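Local coordinates for molybdopterin biosynthesis Mog protein (Mycobacterium tuberculosis, PDB 2G4R) that probably takes part in molybdenum cofactor biosynthesis, with a domain that probably binds molybdopterin, at residues V44-D47 with G48-G52; G140-A143 with D144-D147. One frame throughout, in Å; residues are numbered along the deposited sequence.

Interaction 1: residues V44-D47 with G48-G52; sequences VVAD and GNPVG
Pro50 lays one edge of its ring over the chain that leads into its helix: CB is 3.9 Å from Val45 CB, CG is 4.2 Å from Ala46 CB, and CD faces Asp47 O at 3.7 Å. Three successive residues thus meet three carbons of one pyrrolidine ring. Val45 places CG2 between its own backbone N and carbonyl carbon (chi1 -55°), which brings this methyl against the Pro50 carbonyl and within 4.2 Å of Val51 CG2. Val51 CG2, anti to its own carbonyl carbon, also reaches back to Ala46 O at 3.5 Å. Ala46 O therefore sits among carbons, with Pro50 CB at the same distance as the valine methyl. The stretch is a strand-to-helix turn of an alpha/beta fold: strand 43-45, an edge strand of the sheet within the chain, runs through a short loop into helix 49-60. Gly48 takes the N-cap position with a positive phi of 101°, at which a CB would be jammed against the carbonyl of Asp47, and its own O accepts Val51 N at 2.8 Å in the first turn. Asp47 turns its CB away from the helix, and its backbone N is hydrogen-bonded to Ser13 OG. Ala46 also packs on Pro26 of the third subunit. The two segments meet across the turn mostly through apolar and carbonyl-to-carbon contacts, and Ala46 O, buried by them, has no polar partner in the model, which leaves a polar atom facing carbon.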
loop_
_atom_site.group_PDB
_atom_site.type_symbol
_atom_site.label_atom_id
_atom_site.label_comp_id
_atom_site.label_asym_id
_atom_site.label_seq_id
_atom_site.Cartn_x
_atom_site.Cartn_y
_atom_site.Cartn_z
ATOM N N VAL A 44 1.806 6.263 -2.606
ATOM C CA VAL A 44 0.538 5.764 -2.978
ATOM C C VAL A 44 -0.137 5.408 -1.685
ATOM O O VAL A 44 0.456 4.704 -0.844
ATOM C CB VAL A 44 0.626 4.547 -3.910
ATOM C CG1 VAL A 44 -0.780 4.162 -4.374
ATOM C CG2 VAL A 44 1.502 4.856 -5.130
ATOM N N VAL A 45 -1.334 5.949 -1.494
ATOM C CA VAL A 45 -2.071 5.755 -0.236
ATOM C C VAL A 45 -3.548 5.449 -0.523
ATOM O O VAL A 45 -4.066 5.744 -1.612
ATOM C CB VAL A 45 -2.000 6.994 0.733
ATOM C CG1 VAL A 45 -0.596 7.386 1.037
ATOM C CG2 VAL A 45 -2.760 8.231 0.147
ATOM N N ALA A 46 -4.223 4.825 0.451
ATOM C CA ALA A 46 -5.652 4.523 0.333
ATOM C C ALA A 46 -6.496 5.782 0.479
ATOM O O ALA A 46 -6.026 6.813 1.019
ATOM C CB ALA A 46 -6.096 3.478 1.374
ATOM N N ASP A 47 -7.739 5.681 0.015
ATOM C CA ASP A 47 -8.719 6.762 0.152
ATOM C C ASP A 47 -8.956 6.972 1.647
ATOM O O ASP A 47 -8.835 6.058 2.423
ATOM C CB ASP A 47 -10.078 6.366 -0.417
ATOM C CG ASP A 47 -10.109 6.253 -1.913
ATOM O OD1 ASP A 47 -9.808 7.214 -2.672
ATOM O OD2 ASP A 47 -10.548 5.175 -2.362
ATOM N N GLY A 48 -9.237 8.183 2.060
ATOM C CA GLY A 48 -9.607 8.409 3.457
ATOM C C GLY A 48 -8.512 8.959 4.322
ATOM O O GLY A 48 -7.710 9.801 3.895
ATOM N N ASN A 49 -8.501 8.500 5.559
ATOM C CA ASN A 49 -7.568 9.013 6.532
ATOM C C ASN A 49 -6.121 9.058 6.046
ATOM O O ASN A 49 -5.415 10.029 6.357
ATOM C CB ASN A 49 -7.706 8.297 7.880
ATOM C CG ASN A 49 -8.978 8.733 8.683
ATOM O OD1 ASN A 49 -9.535 9.825 8.503
ATOM N ND2 ASN A 49 -9.406 7.857 9.590
ATOM N N PRO A 50 -5.650 8.012 5.330
ATOM C CA PRO A 50 -4.258 8.003 4.803
ATOM C C PRO A 50 -3.938 9.217 3.929
ATOM O O PRO A 50 -2.770 9.635 3.895
ATOM C CB PRO A 50 -4.206 6.706 3.989
ATOM C CG PRO A 50 -5.231 5.840 4.696
ATOM C CD PRO A 50 -6.336 6.740 5.026
ATOM N N VAL A 51 -4.967 9.812 3.308
ATOM C CA VAL A 51 -4.820 11.084 2.550
ATOM C C VAL A 51 -4.511 12.265 3.488
ATOM O O VAL A 51 -3.522 13.014 3.296
ATOM C CB VAL A 51 -6.054 11.445 1.693
ATOM C CG1 VAL A 51 -5.761 12.776 0.899
ATOM C CG2 VAL A 51 -6.427 10.281 0.773
ATOM N N GLY A 52 -5.370 12.438 4.500
ATOM C CA GLY A 52 -5.073 13.421 5.566
ATOM C C GLY A 52 -3.664 13.273 6.159
ATOM O O GLY A 52 -2.909 14.249 6.323
#

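Interaction 2: residues G140-A143 with D144-D147; sequences GVLA and DVLD
Asp144 folds back over the C-terminal part of helix 132-143, its CB 3.3 Å from Val141 O and its carboxylate carbon CG 3.8 Å from Gly140 O. CG stands beside the residue's own backbone N and anti to its carbonyl carbon (chi1 -74°), which directs the carboxylate toward the carbonyls of Gly140 and Val141. Water 1 bridges Val141 and Asp144, donating to Val141 O at 2.9 Å and to Asp144 OD2. The Asp144 backbone N also bonds to Val141 O, with an N-H...O angle of 135° and the donor well above the carbonyl plane. Leu142, buried, supplies the next acceptor. Its O takes Val145 N at 3.0 Å, again from above the carbonyl plane, and Leu146 N in a weak, bent bond of 129°. The bonds from Asp144 N and Val145 N are thus i to i+3, whereas the weak one from Leu146 N is i to i+4, in a turn between two consecutive helices, 132-143 and 146-153, with Val145 as N-cap of the second. Leu142 CD1 approaches Leu146 CD1 at 4.3 Å and lies slightly farther from Val145 CG2, while Leu146 CB rests 3.5 Å from Leu142 O. Both leucines go on to pack on Trp31 of helix 24-34, and on strand 65-69 through Ile67 and Val65, so the junction packs against the sheet. Water 2 donates to Ala143 O at 2.6 Å and accepts from Asp147 N, tying the last carbonyl of residues 140-143 to the opening turn of helix 146-153; its bond to Asp147 OD2 is weak, while OD1 is held by Thr3 OG1.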
loop_
_atom_site.group_PDB
_atom_site.type_symbol
_atom_site.label_atom_id
_atom_site.label_comp_id
_atom_site.label_asym_id
_atom_site.label_seq_id
_atom_site.Cartn_x
_atom_site.Cartn_y
_atom_site.Cartn_z
ATOM N N GLY A 140 -0.393 20.759 -17.370
ATOM C CA GLY A 140 -0.229 21.798 -18.390
ATOM C C GLY A 140 -0.795 23.139 -17.933
ATOM O O GLY A 140 -0.222 24.223 -18.194
ATOM N N VAL A 141 -1.912 23.090 -17.235
ATOM C CA VAL A 141 -2.500 24.279 -16.656
ATOM C C VAL A 141 -1.572 24.817 -15.598
ATOM O O VAL A 141 -1.252 25.997 -15.604
ATOM C CB VAL A 141 -3.871 23.991 -16.045
ATOM C CG1 VAL A 141 -4.320 25.142 -15.170
ATOM C CG2 VAL A 141 -4.827 23.739 -17.103
ATOM N N LEU A 142 -1.112 23.935 -14.696
ATOM C CA LEU A 142 -0.236 24.327 -13.607
ATOM C C LEU A 142 1.061 24.943 -14.116
ATOM O O LEU A 142 1.580 25.851 -13.501
ATOM C CB LEU A 142 0.112 23.147 -12.688
ATOM C CG LEU A 142 1.050 23.393 -11.492
ATOM C CD1 LEU A 142 0.431 24.364 -10.488
ATOM C CD2 LEU A 142 1.369 22.085 -10.764
ATOM N N ALA A 143 1.574 24.452 -15.242
ATOM C CA ALA A 143 2.838 24.943 -15.780
ATOM C C ALA A 143 2.784 26.441 -16.122
ATOM O O ALA A 143 3.765 27.129 -16.003
ATOM C CB ALA A 143 3.290 24.113 -17.018
ATOM N N ASP A 144 1.627 26.913 -16.544
ATOM C CA ASP A 144 1.407 28.321 -16.872
ATOM C C ASP A 144 1.495 29.269 -15.659
ATOM O O ASP A 144 1.648 30.498 -15.831
ATOM C CB ASP A 144 -0.022 28.477 -17.438
ATOM C CG ASP A 144 -0.197 27.949 -18.871
ATOM O OD1 ASP A 144 0.801 27.789 -19.618
ATOM O OD2 ASP A 144 -1.397 27.735 -19.240
ATOM N N VAL A 145 1.335 28.736 -14.452
ATOM C CA VAL A 145 1.271 29.564 -13.274
ATOM C C VAL A 145 2.162 29.175 -12.096
ATOM O O VAL A 145 2.219 29.956 -11.134
ATOM C CB VAL A 145 -0.175 29.646 -12.729
ATOM C CG1 VAL A 145 -1.131 30.175 -13.792
ATOM C CG2 VAL A 145 -0.611 28.298 -12.127
ATOM N N LEU A 146 2.847 28.019 -12.151
ATOM C CA LEU A 146 3.631 27.522 -11.002
ATOM C C LEU A 146 4.655 28.543 -10.477
ATOM O O LEU A 146 4.712 28.815 -9.276
ATOM C CB LEU A 146 4.342 26.201 -11.332
ATOM C CG LEU A 146 5.100 25.496 -10.162
ATOM C CD1 LEU A 146 4.269 25.368 -8.884
ATOM C CD2 LEU A 146 5.590 24.090 -10.547
ATOM N N ASP A 147 5.459 29.120 -11.377
ATOM C CA ASP A 147 6.562 29.972 -10.943
ATOM C C ASP A 147 6.040 31.221 -10.255
ATOM O O ASP A 147 6.503 31.602 -9.172
ATOM C CB ASP A 147 7.435 30.391 -12.129
ATOM C CG ASP A 147 8.305 29.263 -12.650
ATOM O OD1 ASP A 147 8.983 28.592 -11.824
ATOM O OD2 ASP A 147 8.309 29.053 -13.886
HETATM O O HOH W 1 -2.938 28.092 -16.612
HETATM O O HOH W 2 5.517 28.296 -14.405
#

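Interactions 1 and 2 lie on opposite sides of the centre of the chain, their centres 26 Å apart and their nearest atoms about 17 Å apart, without touching. They follow in series along one probable molybdopterin-binding domain. Residues 44-52 lead from strand 43-45, outermost within the chain, into a helix, close to neighbouring subunits of the trimer; residues 140-147 join two helices, and no other chain of the assembly touches them. The sheet connects them indirectly: strand 6-11, which Val45 and Val51 touch, lies between strand 43-45 and strand 65-69, on which Leu142 and Leu146 pack.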